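Local coordinates for DUF724 domain-containing protein 6-like (Raphanus sativus, PDB 5ZWX) that probably reads heterochromatin by binding histone tails that carry the H3K9me2 mark through a tandem Agenet cassette, linking this mark to DNA methylation, at residues 34-40 against 52-58; 106-110 against 138-144; 19-25 against 75-81. One frame throughout, in Å; residues are numbered along the deposited sequence.

Interactions 1 and 3 lie within one Agenet domain: strand 32-40 pairs with strand 51-55 in interaction 1 and, on its other edge, with strand 19-22, which interaction 3 joins to strand 77-78. The sheet continues from strand 32-40 to strand 106-116 of interaction 2. Interactions 1 and 3 are partly buried and rest on main-chain hydrogen bonds; interaction 1 puts its Lys-37 and Glu-54 pair towards solvent, while interaction 3 buries the Glu-21 and Arg-78 ion pair. Interaction 2 is a surface contact between strands that are not direct neighbours, where flat side chains stack. Its Arg-140 forms a salt bridge with Glu-21, while Tyr-34 and Trp-108 both pack against the bound histone peptide.

Interaction 1. Residues 34-40 against 52-58; sequences YMGKVVA and EVEYTTL
Thr-57 OG1, hydrogen-bonded to the carbonyl of Asp-105, sits at the edge of the Tyr-34 ring, close to its plane and 3.7 Å from Tyr-34 CD2, while Leu-58 reaches the same ring obliquely, its CD2 3.8 Å from Tyr-34 CE2. Tyr-34 CB lies 3.8 Å from Tyr-55 CD2, at the edge of that ring. These groups gather at one end of a beta hairpin made by strands 32-40 and 51-55 of the Agenet domain, a member of the SH3 clan. The bound peptide packs on Tyr-34, Tyr-55 and Leu-58. Tyrosine suits such a wall: it offers a broad ring, and its hydroxyl can be tethered, here to the carbonyl of Ser-104 for Tyr-34 and to Glu-70 for Tyr-55.

Where the second strand turns its corner, Thr-56 N still bonds to Met-35 O (selenomethionine here), but the next amide no longer reaches that oxygen directly. A water fills in, giving a hydrogen bond to Met-35 O at 2.7 Å and accepting one from Thr-57 N at 2.8 Å; it lies in the planes of both tyrosine rings, at their edges. Gly-36 allows the strands to come close opposite Tyr-55, since its CA faces Glu-54 O without a side chain.

Further along, Lys-37 and Glu-54 form a hydrogen-bonded pair. Their side chains run side by side, and a bend at the lysine end (chi4 -121°) brings NZ to 3.2 Å from Glu-54 OE1, above the carboxylate plane; Glu-54 OE2 is held by Arg-69. On the opposite face, buried Val-38 and Val-53 suit the apolar interior. The hairpin then shifts register at a classic beta bulge: Val-39 N at 2.8 Å and Ala-40 N at 3.2 Å both donate to Glu-52 O, from the same face of its carbonyl plane.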
# COMPACT_ATOMS: atom_id res chain seq x y z
N TYR A 34 0.69 2.81 1.12
CA TYR A 34 1.19 3.15 2.46
C TYR A 34 0.16 2.83 3.53
O TYR A 34 -1.03 3.08 3.33
CB TYR A 34 1.59 4.63 2.52
CG TYR A 34 3.04 4.76 2.01
CD1 TYR A 34 3.32 4.66 0.65
CD2 TYR A 34 4.11 4.91 2.90
CE1 TYR A 34 4.68 4.73 0.17
CE2 TYR A 34 5.44 4.98 2.43
CZ TYR A 34 5.71 4.90 1.07
OH TYR A 34 7.01 4.94 0.60
N MSE A 35 0.59 2.23 4.64
CA MSE A 35 -0.36 1.82 5.68
C MSE A 35 -0.86 3.03 6.46
O MSE A 35 -0.11 3.98 6.68
CB MSE A 35 0.27 0.81 6.64
CG MSE A 35 0.95 -0.36 5.96
SE MSE A 35 -0.23 -1.41 4.76
CE MSE A 35 0.11 -0.51 3.04
N GLY A 36 -2.13 3.01 6.87
CA GLY A 36 -2.62 4.09 7.71
C GLY A 36 -3.94 3.74 8.38
O GLY A 36 -4.32 2.57 8.42
N LYS A 37 -4.61 4.75 8.92
CA LYS A 37 -5.91 4.51 9.54
C LYS A 37 -6.89 5.63 9.18
O LYS A 37 -6.48 6.76 8.94
CB LYS A 37 -5.77 4.37 11.05
CG LYS A 37 -5.34 5.64 11.76
CD LYS A 37 -5.70 5.58 13.25
CE LYS A 37 -5.89 6.97 13.84
NZ LYS A 37 -4.98 7.27 14.98
N VAL A 38 -8.18 5.32 9.17
CA VAL A 38 -9.16 6.34 8.88
C VAL A 38 -9.38 7.23 10.10
O VAL A 38 -9.61 6.75 11.21
CB VAL A 38 -10.51 5.70 8.47
CG1 VAL A 38 -11.56 6.79 8.27
CG2 VAL A 38 -10.32 4.84 7.21
N VAL A 39 -9.32 8.54 9.89
CA VAL A 39 -9.65 9.50 10.94
C VAL A 39 -11.09 10.02 10.83
O VAL A 39 -11.77 10.20 11.84
CB VAL A 39 -8.67 10.69 10.91
CG1 VAL A 39 -9.06 11.73 11.96
CG2 VAL A 39 -7.28 10.21 11.17
N ALA A 40 -11.55 10.24 9.60
CA ALA A 40 -12.92 10.73 9.42
C ALA A 40 -13.47 10.30 8.07
O ALA A 40 -12.72 10.16 7.10
CB ALA A 40 -12.95 12.25 9.55
N GLU A 52 -10.60 11.56 5.68
CA GLU A 52 -9.29 11.95 6.17
C GLU A 52 -8.60 10.71 6.71
O GLU A 52 -9.23 9.91 7.40
CB GLU A 52 -9.40 13.04 7.22
CG GLU A 52 -8.05 13.56 7.71
CD GLU A 52 -8.22 14.57 8.83
OE1 GLU A 52 -9.36 14.71 9.29
OE2 GLU A 52 -7.22 15.20 9.24
N VAL A 53 -7.31 10.55 6.41
CA VAL A 53 -6.53 9.41 6.89
C VAL A 53 -5.26 9.89 7.56
O VAL A 53 -4.80 11.01 7.30
CB VAL A 53 -6.14 8.40 5.76
CG1 VAL A 53 -7.38 7.79 5.12
CG2 VAL A 53 -5.23 9.06 4.69
N GLU A 54 -4.74 9.05 8.45
CA GLU A 54 -3.45 9.29 9.09
C GLU A 54 -2.49 8.19 8.70
O GLU A 54 -2.82 7.02 8.86
CB GLU A 54 -3.60 9.32 10.61
CG GLU A 54 -2.28 9.48 11.35
CD GLU A 54 -2.48 9.56 12.85
OE1 GLU A 54 -2.42 8.50 13.50
OE2 GLU A 54 -2.70 10.68 13.36
N TYR A 55 -1.31 8.55 8.20
CA TYR A 55 -0.32 7.55 7.82
C TYR A 55 0.36 6.96 9.04
O TYR A 55 0.58 7.65 10.03
CB TYR A 55 0.74 8.15 6.89
CG TYR A 55 0.22 8.51 5.53
CD1 TYR A 55 -0.65 9.58 5.35
CD2 TYR A 55 0.57 7.76 4.42
CE1 TYR A 55 -1.13 9.90 4.10
CE2 TYR A 55 0.10 8.08 3.16
CZ TYR A 55 -0.74 9.15 3.01
OH TYR A 55 -1.19 9.46 1.75
N THR A 56 0.71 5.68 8.95
CA THR A 56 1.40 5.00 10.03
C THR A 56 2.90 5.28 9.97
O THR A 56 3.56 5.37 11.01
CB THR A 56 1.17 3.47 9.97
OG1 THR A 56 -0.23 3.20 10.10
CG2 THR A 56 1.91 2.76 11.10
N THR A 57 3.46 5.41 8.77
CA THR A 57 4.93 5.52 8.64
C THR A 57 5.44 6.79 7.96
O THR A 57 6.64 6.97 7.77
CB THR A 57 5.50 4.33 7.85
OG1 THR A 57 5.08 4.44 6.49
CG2 THR A 57 5.03 2.99 8.43
N LEU A 58 4.52 7.67 7.55
CA LEU A 58 4.91 8.97 6.99
C LEU A 58 4.52 10.06 7.97
O LEU A 58 3.45 10.00 8.58
CB LEU A 58 4.23 9.23 5.64
CG LEU A 58 4.56 8.32 4.45
CD1 LEU A 58 3.84 8.83 3.21
CD2 LEU A 58 6.06 8.24 4.23
O HOH W 1 2.32 5.02 6.25

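Interaction 2. Residues 106-110 against 138-144; sequences GWWEG and ELRFHRE
A cation-pi stack joins Arg-140 to Trp-107: the guanidinium lies flat over the indole, the planes only 6° apart and the centres 3.8 Å from each other. Because the arginine chain is extended from CG to NE, it lies along the indole and lays CD 3.7 Å from the centroid of the Trp-107 six-membered ring, while CZ lies over the five-membered one. Arginine suits this place because it can spread over an aromatic face and still donate around its rim; its NE forms a salt bridge with Asp-100.

That aspartate belongs to strand 98-103, which runs between strands 106-116 and 139-146 in the antiparallel sheet. The two segments are therefore next-but-one neighbours that meet mainly through side chains. Trp-108, alternating to the other face from Trp-107, packs on the modified side chain of the bound peptide.

A second stack sets the carboxylate of Glu-109 over His-142, planes 19° apart, with Glu-109 OE2 3.4 Å above the plane of the imidazole. At the ring edge, His-142 NE2 donates to Glu-144 OE2 at 2.7 Å, nearly straight at 173°, and ND1 is bonded to Asp-100, which may favour a protonated imidazole.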
# COMPACT_ATOMS: atom_id res chain seq x y z
N GLY A 106 6.89 1.95 2.70
CA GLY A 106 5.60 1.54 2.12
C GLY A 106 5.79 0.37 1.17
O GLY A 106 6.93 -0.13 0.99
N TRP A 107 4.70 -0.11 0.59
CA TRP A 107 4.72 -1.23 -0.34
C TRP A 107 4.64 -0.76 -1.79
O TRP A 107 3.72 -0.04 -2.17
CB TRP A 107 3.55 -2.20 -0.05
CG TRP A 107 3.70 -2.91 1.27
CD1 TRP A 107 3.12 -2.56 2.46
CD2 TRP A 107 4.47 -4.09 1.53
NE1 TRP A 107 3.47 -3.47 3.44
CE2 TRP A 107 4.30 -4.41 2.90
CE3 TRP A 107 5.30 -4.90 0.74
CZ2 TRP A 107 4.92 -5.52 3.49
CZ3 TRP A 107 5.90 -6.00 1.33
CH2 TRP A 107 5.71 -6.30 2.69
N TRP A 108 5.58 -1.21 -2.62
CA TRP A 108 5.63 -0.77 -4.02
C TRP A 108 5.49 -1.96 -4.95
O TRP A 108 6.25 -2.93 -4.84
CB TRP A 108 6.98 -0.03 -4.31
CG TRP A 108 7.16 1.19 -3.46
CD1 TRP A 108 7.50 1.22 -2.14
CD2 TRP A 108 6.98 2.57 -3.87
NE1 TRP A 108 7.55 2.54 -1.71
CE2 TRP A 108 7.21 3.38 -2.74
CE3 TRP A 108 6.62 3.19 -5.08
CZ2 TRP A 108 7.12 4.79 -2.79
CZ3 TRP A 108 6.54 4.58 -5.13
CH2 TRP A 108 6.79 5.36 -3.98
N GLU A 109 4.54 -1.89 -5.87
CA GLU A 109 4.29 -3.00 -6.79
C GLU A 109 5.39 -3.14 -7.84
O GLU A 109 5.73 -2.16 -8.51
CB GLU A 109 2.95 -2.80 -7.50
CG GLU A 109 2.70 -3.83 -8.56
CD GLU A 109 1.26 -3.79 -9.06
OE1 GLU A 109 0.59 -2.76 -8.84
OE2 GLU A 109 0.82 -4.81 -9.64
N GLY A 110 5.87 -4.35 -8.05
CA GLY A 110 6.79 -4.66 -9.13
C GLY A 110 6.68 -6.11 -9.58
O GLY A 110 5.78 -6.84 -9.13
N GLU A 138 11.08 -9.23 2.45
CA GLU A 138 10.73 -7.85 2.08
C GLU A 138 9.62 -7.79 1.03
O GLU A 138 9.24 -6.69 0.58
CB GLU A 138 11.98 -7.10 1.56
CG GLU A 138 13.06 -6.98 2.59
CD GLU A 138 14.30 -6.26 2.01
OE1 GLU A 138 15.09 -6.92 1.29
OE2 GLU A 138 14.47 -5.05 2.28
N LEU A 139 9.12 -8.95 0.62
CA LEU A 139 8.13 -8.98 -0.46
C LEU A 139 6.81 -9.57 0.02
O LEU A 139 6.79 -10.37 0.95
CB LEU A 139 8.61 -9.81 -1.64
CG LEU A 139 9.99 -9.47 -2.22
CD1 LEU A 139 10.23 -10.48 -3.30
CD2 LEU A 139 9.96 -8.05 -2.79
N ARG A 140 5.71 -9.16 -0.62
CA ARG A 140 4.44 -9.87 -0.46
C ARG A 140 3.82 -10.13 -1.84
O ARG A 140 4.04 -9.39 -2.77
CB ARG A 140 3.49 -9.05 0.43
CG ARG A 140 3.03 -7.73 -0.19
CD ARG A 140 2.12 -6.89 0.78
NE ARG A 140 1.57 -5.68 0.13
CZ ARG A 140 0.70 -4.84 0.70
NH1 ARG A 140 0.30 -5.02 1.96
NH2 ARG A 140 0.25 -3.79 0.01
N PHE A 141 3.00 -11.16 -1.98
CA PHE A 141 2.36 -11.37 -3.27
C PHE A 141 1.35 -10.27 -3.44
O PHE A 141 0.69 -9.90 -2.47
CB PHE A 141 1.71 -12.77 -3.34
CG PHE A 141 2.73 -13.85 -3.45
CD1 PHE A 141 3.39 -14.06 -4.64
CD2 PHE A 141 3.04 -14.65 -2.36
CE1 PHE A 141 4.36 -15.06 -4.75
CE2 PHE A 141 3.98 -15.65 -2.46
CZ PHE A 141 4.65 -15.86 -3.66
N HIS A 142 1.31 -9.70 -4.64
CA HIS A 142 0.42 -8.58 -4.92
C HIS A 142 -1.03 -9.05 -5.00
O HIS A 142 -1.29 -10.11 -5.55
CB HIS A 142 0.80 -7.91 -6.24
CG HIS A 142 -0.01 -6.69 -6.52
ND1 HIS A 142 0.24 -5.47 -5.92
CD2 HIS A 142 -1.12 -6.50 -7.28
CE1 HIS A 142 -0.64 -4.58 -6.33
NE2 HIS A 142 -1.49 -5.18 -7.15
N ARG A 143 -1.94 -8.25 -4.46
CA ARG A 143 -3.38 -8.52 -4.57
C ARG A 143 -4.10 -7.24 -4.93
O ARG A 143 -3.59 -6.15 -4.67
CB ARG A 143 -3.94 -9.09 -3.26
CG ARG A 143 -3.37 -10.43 -2.84
CD ARG A 143 -4.49 -11.38 -2.38
NE ARG A 143 -3.97 -12.36 -1.43
CZ ARG A 143 -4.69 -13.32 -0.86
NH1 ARG A 143 -5.99 -13.45 -1.12
NH2 ARG A 143 -4.11 -14.15 -0.00
N GLU A 144 -5.31 -7.36 -5.51
CA GLU A 144 -6.05 -6.17 -5.88
C GLU A 144 -7.38 -6.22 -5.18
O GLU A 144 -7.94 -7.29 -4.98
CB GLU A 144 -6.25 -6.06 -7.39
CG GLU A 144 -5.00 -5.67 -8.18
CD GLU A 144 -4.59 -4.19 -8.06
OE1 GLU A 144 -5.38 -3.34 -7.60
OE2 GLU A 144 -3.48 -3.87 -8.48

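Interaction 3. Residues 19-25 against 75-81; sequences AVEISSN and GQLRPPA
Glu-21 OE1 is gripped by two nitrogens of one arginine: Arg-78 NE at 3.0 Å and Arg-78 NH2 at 2.9 Å both donate to it, from the same face of the carboxylate. The oxygen lies near the guanidinium plane, at its edge, although the two flat groups are turned 39° from each other. The other oxygen, Glu-21 OE2, accepts from Ala-81 N at 2.9 Å, well above the carboxylate plane, and also forms a salt bridge with Arg-140. Glutamate suits this buried place because its two oxygens can satisfy two arginines and a main-chain amide; the two arginines would probably stabilise its negative charge.

Glu-21 and Arg-78 form an antiparallel hydrogen-bonded pair, each donating its amide to the other's carbonyl. Beyond Arg-78 the chain continues as Pro-79 and Pro-80, which lack an amide hydrogen and cannot extend the pairing by donation; Pro-80 instead lays its CD 3.2 Å from Ala-19 O. At the other end Gln-76 O takes two bonds from one residue, Ser-23 N at 2.8 Å and Ser-23 OG at 2.9 Å. The serine hydroxyl gets there because chi1 of 52° sets OG between the backbone N and the carbonyl carbon. Gln-76 returns the grip with its amide, NE2 donating to Ser-23 O at 2.8 Å, and its OE1 is bonded to the amide of Asp-73.

On the face opposite Glu-21 and Arg-78, Ile-22 and Leu-77 lie side by side, Ile-22 CG1 3.8 Å from Leu-77 CD2, both touching Val-53 of strand 51-55. Strand 19-22 runs between strand 32-40, through the backbone bonds of Val-20 with Gly-36 and Ile-22 with Tyr-34, and strand 77-78, through the Glu-21 and Arg-78 pair; Arg-78 also makes a cation-pi contact with Trp-33 and bonds to the carbonyl of Arg-143, where strand 139-146 is interrupted.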
# COMPACT_ATOMS: atom_id res chain seq x y z
N ALA A 19 -8.16 0.42 9.87
CA ALA A 19 -6.85 0.33 9.24
C ALA A 19 -7.09 0.24 7.74
O ALA A 19 -8.03 -0.41 7.30
CB ALA A 19 -6.08 -0.87 9.74
N VAL A 20 -6.23 0.88 6.95
CA VAL A 20 -6.38 0.90 5.50
C VAL A 20 -4.99 0.93 4.83
O VAL A 20 -4.00 1.19 5.50
CB VAL A 20 -7.19 2.14 5.01
CG1 VAL A 20 -8.65 2.04 5.41
CG2 VAL A 20 -6.56 3.42 5.55
N GLU A 21 -4.97 0.66 3.53
CA GLU A 21 -3.83 0.96 2.69
C GLU A 21 -4.22 2.14 1.81
O GLU A 21 -5.37 2.26 1.35
CB GLU A 21 -3.40 -0.26 1.88
CG GLU A 21 -3.12 -1.46 2.78
CD GLU A 21 -2.43 -2.62 2.09
OE1 GLU A 21 -2.33 -2.62 0.85
OE2 GLU A 21 -2.03 -3.57 2.80
N ILE A 22 -3.25 3.02 1.58
CA ILE A 22 -3.52 4.31 0.97
C ILE A 22 -2.70 4.42 -0.30
O ILE A 22 -1.43 4.24 -0.26
CB ILE A 22 -3.12 5.47 1.90
CG1 ILE A 22 -3.79 5.28 3.27
CG2 ILE A 22 -3.36 6.83 1.22
CD1 ILE A 22 -3.16 6.04 4.41
N SER A 23 -3.37 4.71 -1.41
CA SER A 23 -2.63 4.96 -2.65
C SER A 23 -2.69 6.46 -2.96
O SER A 23 -3.55 7.15 -2.49
CB SER A 23 -3.18 4.13 -3.81
OG SER A 23 -4.58 4.31 -3.92
N SER A 24 -1.72 6.95 -3.72
CA SER A 24 -1.65 8.37 -4.04
C SER A 24 -1.82 8.58 -5.52
O SER A 24 -1.58 7.67 -6.33
CB SER A 24 -0.34 8.97 -3.56
OG SER A 24 -0.12 10.25 -4.12
N ASN A 25 -2.22 9.80 -5.87
CA ASN A 25 -2.42 10.19 -7.25
C ASN A 25 -1.14 10.82 -7.80
O ASN A 25 -0.96 10.94 -9.02
CB ASN A 25 -3.60 11.18 -7.33
CG ASN A 25 -4.88 10.64 -6.69
OD1 ASN A 25 -5.17 9.45 -6.78
ND2 ASN A 25 -5.64 11.51 -6.05
N GLY A 75 -11.74 6.31 -3.39
CA GLY A 75 -11.10 5.39 -4.32
C GLY A 75 -9.58 5.24 -4.12
O GLY A 75 -8.97 4.39 -4.76
N GLN A 76 -9.00 6.03 -3.23
CA GLN A 76 -7.56 5.90 -2.90
C GLN A 76 -7.32 4.85 -1.80
O GLN A 76 -6.19 4.50 -1.52
CB GLN A 76 -6.99 7.23 -2.46
CG GLN A 76 -6.87 8.22 -3.56
CD GLN A 76 -6.29 9.54 -3.08
OE1 GLN A 76 -7.00 10.52 -2.97
NE2 GLN A 76 -4.99 9.55 -2.77
N LEU A 77 -8.40 4.34 -1.20
CA LEU A 77 -8.26 3.49 -0.02
C LEU A 77 -8.67 2.05 -0.30
O LEU A 77 -9.57 1.82 -1.10
CB LEU A 77 -9.11 4.03 1.14
CG LEU A 77 -8.79 5.47 1.54
CD1 LEU A 77 -9.67 5.96 2.70
CD2 LEU A 77 -7.30 5.58 1.89
N ARG A 78 -8.01 1.11 0.37
CA ARG A 78 -8.48 -0.27 0.38
C ARG A 78 -8.19 -0.88 1.74
O ARG A 78 -7.49 -0.27 2.53
CB ARG A 78 -7.84 -1.08 -0.74
CG ARG A 78 -6.30 -1.32 -0.51
CD ARG A 78 -5.66 -1.98 -1.72
NE ARG A 78 -4.38 -2.62 -1.33
CZ ARG A 78 -3.71 -3.48 -2.10
NH1 ARG A 78 -4.16 -3.78 -3.31
NH2 ARG A 78 -2.59 -4.04 -1.65
N PRO A 79 -8.79 -2.06 2.05
CA PRO A 79 -8.49 -2.58 3.38
C PRO A 79 -7.05 -3.10 3.41
O PRO A 79 -6.49 -3.25 2.33
CB PRO A 79 -9.52 -3.74 3.55
CG PRO A 79 -10.50 -3.57 2.44
CD PRO A 79 -9.73 -2.92 1.32
N PRO A 80 -6.50 -3.36 4.60
CA PRO A 80 -5.22 -4.07 4.70
C PRO A 80 -5.22 -5.34 3.87
O PRO A 80 -6.20 -6.06 3.85
CB PRO A 80 -5.13 -4.42 6.19
CG PRO A 80 -6.01 -3.44 6.86
CD PRO A 80 -7.13 -3.21 5.93
N ALA A 81 -4.13 -5.59 3.17
CA ALA A 81 -3.99 -6.79 2.37
C ALA A 81 -4.25 -8.02 3.25
O ALA A 81 -3.95 -8.02 4.45
CB ALA A 81 -2.58 -6.84 1.74